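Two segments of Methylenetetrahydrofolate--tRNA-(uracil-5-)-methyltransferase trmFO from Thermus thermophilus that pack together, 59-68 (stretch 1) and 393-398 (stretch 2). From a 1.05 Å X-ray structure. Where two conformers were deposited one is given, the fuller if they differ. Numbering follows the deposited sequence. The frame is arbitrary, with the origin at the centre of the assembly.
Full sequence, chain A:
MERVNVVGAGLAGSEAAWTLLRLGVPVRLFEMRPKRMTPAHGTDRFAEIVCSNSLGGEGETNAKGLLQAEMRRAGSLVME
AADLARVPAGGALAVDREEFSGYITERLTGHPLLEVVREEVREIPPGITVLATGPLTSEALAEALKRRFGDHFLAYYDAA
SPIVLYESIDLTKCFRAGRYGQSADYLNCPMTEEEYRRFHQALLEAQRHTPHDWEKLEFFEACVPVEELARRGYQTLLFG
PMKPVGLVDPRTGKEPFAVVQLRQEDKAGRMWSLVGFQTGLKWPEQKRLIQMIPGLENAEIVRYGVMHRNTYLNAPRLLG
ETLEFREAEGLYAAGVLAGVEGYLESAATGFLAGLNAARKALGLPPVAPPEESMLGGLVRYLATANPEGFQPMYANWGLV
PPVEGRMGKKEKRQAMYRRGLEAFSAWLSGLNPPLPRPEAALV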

# COMPACT_ATOMS: atom_id res chain seq x y z
N GLY A 59 -13.78 -12.26 4.04
CA GLY A 59 -13.65 -13.27 5.06
C GLY A 59 -12.79 -12.89 6.26
O GLY A 59 -11.93 -12.01 6.16
N GLU A 60 -13.01 -13.56 7.38
CA GLU A 60 -12.23 -13.35 8.60
C GLU A 60 -10.80 -13.85 8.45
O GLU A 60 -9.97 -13.66 9.34
N THR A 61 -10.53 -14.51 7.33
CA THR A 61 -9.17 -14.93 7.03
C THR A 61 -8.45 -13.94 6.12
O THR A 61 -7.29 -14.16 5.76
N ASN A 62 -9.12 -12.85 5.76
CA ASN A 62 -8.58 -11.87 4.82
C ASN A 62 -8.18 -10.57 5.49
O ASN A 62 -8.97 -9.95 6.20
N ALA A 63 -6.93 -10.15 5.27
CA ALA A 63 -6.46 -8.88 5.83
C ALA A 63 -7.34 -7.70 5.39
O ALA A 63 -7.61 -6.80 6.19
N LYS A 64 -7.76 -7.70 4.14
CA LYS A 64 -8.66 -6.65 3.66
C LYS A 64 -10.03 -6.76 4.35
O LYS A 64 -10.70 -5.75 4.57
N GLY A 65 -10.44 -7.98 4.69
CA GLY A 65 -11.67 -8.17 5.43
C GLY A 65 -11.61 -7.53 6.81
O GLY A 65 -12.58 -6.93 7.27
N LEU A 66 -10.47 -7.66 7.48
CA LEU A 66 -10.30 -6.97 8.75
C LEU A 66 -10.36 -5.45 8.55
O LEU A 66 -11.04 -4.75 9.30
N LEU A 67 -9.67 -4.94 7.54
CA LEU A 67 -9.68 -3.50 7.32
C LEU A 67 -11.09 -2.99 7.00
O LEU A 67 -11.49 -1.92 7.46
N GLN A 68 -11.86 -3.77 6.24
CA GLN A 68 -13.26 -3.43 5.98
C GLN A 68 -14.05 -3.32 7.28
O GLN A 68 -14.81 -2.37 7.48
N MSE A 393 2.53 -0.18 -0.14
CA MSE A 393 2.05 -1.31 0.64
C MSE A 393 0.53 -1.40 0.64
O MSE A 393 -0.16 -0.39 0.76
N TYR A 394 0.03 -2.63 0.51
CA TYR A 394 -1.39 -2.91 0.71
C TYR A 394 -1.59 -3.77 1.95
O TYR A 394 -0.63 -4.31 2.51
N ALA A 395 -2.84 -3.90 2.39
CA ALA A 395 -3.14 -4.64 3.62
C ALA A 395 -2.79 -6.12 3.47
O ALA A 395 -3.15 -6.75 2.49
N ASN A 396 -2.10 -6.65 4.47
CA ASN A 396 -1.73 -8.06 4.50
C ASN A 396 -1.40 -8.45 5.93
O ASN A 396 -1.13 -7.59 6.77
N TRP A 397 -1.42 -9.75 6.21
CA TRP A 397 -1.22 -10.23 7.56
C TRP A 397 0.20 -10.06 8.11
O TRP A 397 0.40 -10.16 9.31
N GLY A 398 1.18 -9.79 7.24
CA GLY A 398 2.52 -9.52 7.72
C GLY A 398 2.66 -8.22 8.51
O GLY A 398 3.65 -8.03 9.22

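The contact is centred on two small residues and one large one. The closest CA pair across the stretches, Ala 63 CA to Asn 396 CA at 5.0 Å, brings the first turn of a helix close against an extended segment without regular structure, and the two stretches together bury 403 Å². Such a close approach suits the side chain of Ala 63, whose CB points sideways and lies 3.5 Å from Asn 396 CA and 3.9 Å from Ala 395 C, so that it rests on the backbone of stretch 2 while also touching the indole of Trp 397. Ala 395 answers with a CB directed toward the helix; its methyl is 4.4 Å from Ala 63 CB.

Trp 397 contributes the largest covered area, 111 Å². Its CA-to-CB bond runs sideways, yet chi1 of -68° (m) and chi2 of 121° bring the indole back to the start of the helix. The evidence for this orientation is both polar and apolar. At the ring edge, Trp 397 NE1 donates a hydrogen bond to Thr 61 O at 2.9 Å, with an N-H...O angle of 161°, close to linear. Over one face lies the backbone of Ala 63: its CA is 3.9 Å from the centroid of the six-membered ring and 22° off the ring normal, the geometry of a CH-pi contact. The methyl follows, with Ala 63 CB 4.0 Å from Trp 397 CE2. Ala 63 N is 3.4 Å from Trp 397 NE1, but both are donors, so this is proximity without a hydrogen bond.

The turn that receives the indole is type I, from Gly 59 to Asn 62, closed by Asn 62 N to Gly 59 O at 3.0 Å. Glu 60 (chi1 -75°, m), Thr 61 (chi1 61°, p) and Asn 62 (chi1 -67°, m) all direct CB away from stretch 2, and it is their backbone that meets the ring: besides the Thr 61 carbonyl, Asn 62 C lies 3.5 Å from Trp 397 CZ2. Asn 62 occupies the N-cap position, although its side chain makes no capping bond.

Further along the helix, Leu 66 and Leu 67 both point toward stretch 2 and share a t, p conformation, with chi1/chi2 of 173°/55° and -173°/56°. Being consecutive on the helix, they reach different partners: Leu 66 CD2 packs 3.8 Å from Trp 397 CZ3, whereas Leu 67 CD2 lies 4.3 Å from Ala 395 CB.

Lys 64 starts sideways, but its end comes nearer. With chi1 at -74° (m) and chi2 and chi3 both t, the chain is extended before chi4 turns to -82° (m). Its CG is 4.2 Å from Ala 395 CB, and NZ ends 4.5 Å from Tyr 394 CB while hydrogen-bonding elsewhere in the structure. Tyr 394 (chi1 61°, p) sends its CB sideways, and its OH likewise bonds elsewhere. Asn 396, also p at 66°, points its CB away, leaving its CA open to the Ala 63 methyl.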

# COMPACT_ATOMS: atom_id res chain seq x y z
CB GLU A 60 -12.87 -14.04 9.79
CG GLU A 60 -14.10 -13.34 10.33
CD GLU A 60 -14.77 -14.14 11.42
OE1 GLU A 60 -14.21 -15.18 11.83
OE2 GLU A 60 -15.87 -13.74 11.86
CB THR A 61 -9.14 -16.30 6.35
OG1 THR A 61 -9.86 -16.22 5.12
CG2 THR A 61 -9.78 -17.35 7.24
CB ASN A 62 -9.60 -11.54 3.72
CG ASN A 62 -9.87 -12.70 2.81
OD1 ASN A 62 -8.95 -13.29 2.23
ND2 ASN A 62 -11.14 -13.05 2.66
CB ALA A 63 -5.02 -8.64 5.44
CB LYS A 64 -8.79 -6.71 2.14
CG LYS A 64 -7.55 -6.18 1.41
CD LYS A 64 -7.68 -6.28 -0.11
CE LYS A 64 -6.45 -5.76 -0.82
NZ LYS A 64 -6.43 -4.28 -0.95
CB LEU A 66 -8.99 -7.36 9.42
CG LEU A 66 -8.62 -6.57 10.67
CD1 LEU A 66 -9.73 -6.60 11.72
CD2 LEU A 66 -7.30 -7.05 11.26
CB LEU A 67 -8.68 -3.13 6.22
CG LEU A 67 -8.46 -1.63 5.99
CD1 LEU A 67 -8.02 -0.91 7.24
CD2 LEU A 67 -7.43 -1.42 4.89
CB GLN A 68 -13.91 -4.48 5.08
CG GLN A 68 -13.40 -4.43 3.64
CD GLN A 68 -13.75 -5.67 2.84
OE1 GLN A 68 -14.51 -6.53 3.29
NE2 GLN A 68 -13.19 -5.77 1.64
CB MSE A 393 2.57 -1.18 2.08
CG MSE A 393 2.22 -2.36 2.99
SE MSE A 393 2.74 -4.08 2.24
CE MSE A 393 4.59 -3.67 1.84
CB TYR A 394 -2.05 -3.49 -0.53
CG TYR A 394 -1.53 -4.81 -1.07
CD1 TYR A 394 -0.84 -4.87 -2.27
CD2 TYR A 394 -1.82 -6.01 -0.43
CE1 TYR A 394 -0.42 -6.08 -2.80
CE2 TYR A 394 -1.39 -7.23 -0.95
CZ TYR A 394 -0.69 -7.26 -2.14
OH TYR A 394 -0.26 -8.45 -2.69
CB ALA A 395 -4.61 -4.50 3.96
CB ASN A 396 -0.56 -8.35 3.55
CG ASN A 396 0.73 -7.69 4.01
OD1 ASN A 396 1.03 -6.55 3.61
ND2 ASN A 396 1.47 -8.36 4.86
CB TRP A 397 -1.66 -11.69 7.69
CG TRP A 397 -3.13 -11.89 7.54
CD1 TRP A 397 -3.76 -12.67 6.61
CD2 TRP A 397 -4.17 -11.35 8.38
NE1 TRP A 397 -5.12 -12.63 6.81
CE2 TRP A 397 -5.39 -11.83 7.88
CE3 TRP A 397 -4.17 -10.49 9.48
CZ2 TRP A 397 -6.62 -11.49 8.47
CZ3 TRP A 397 -5.39 -10.15 10.06
CH2 TRP A 397 -6.60 -10.65 9.55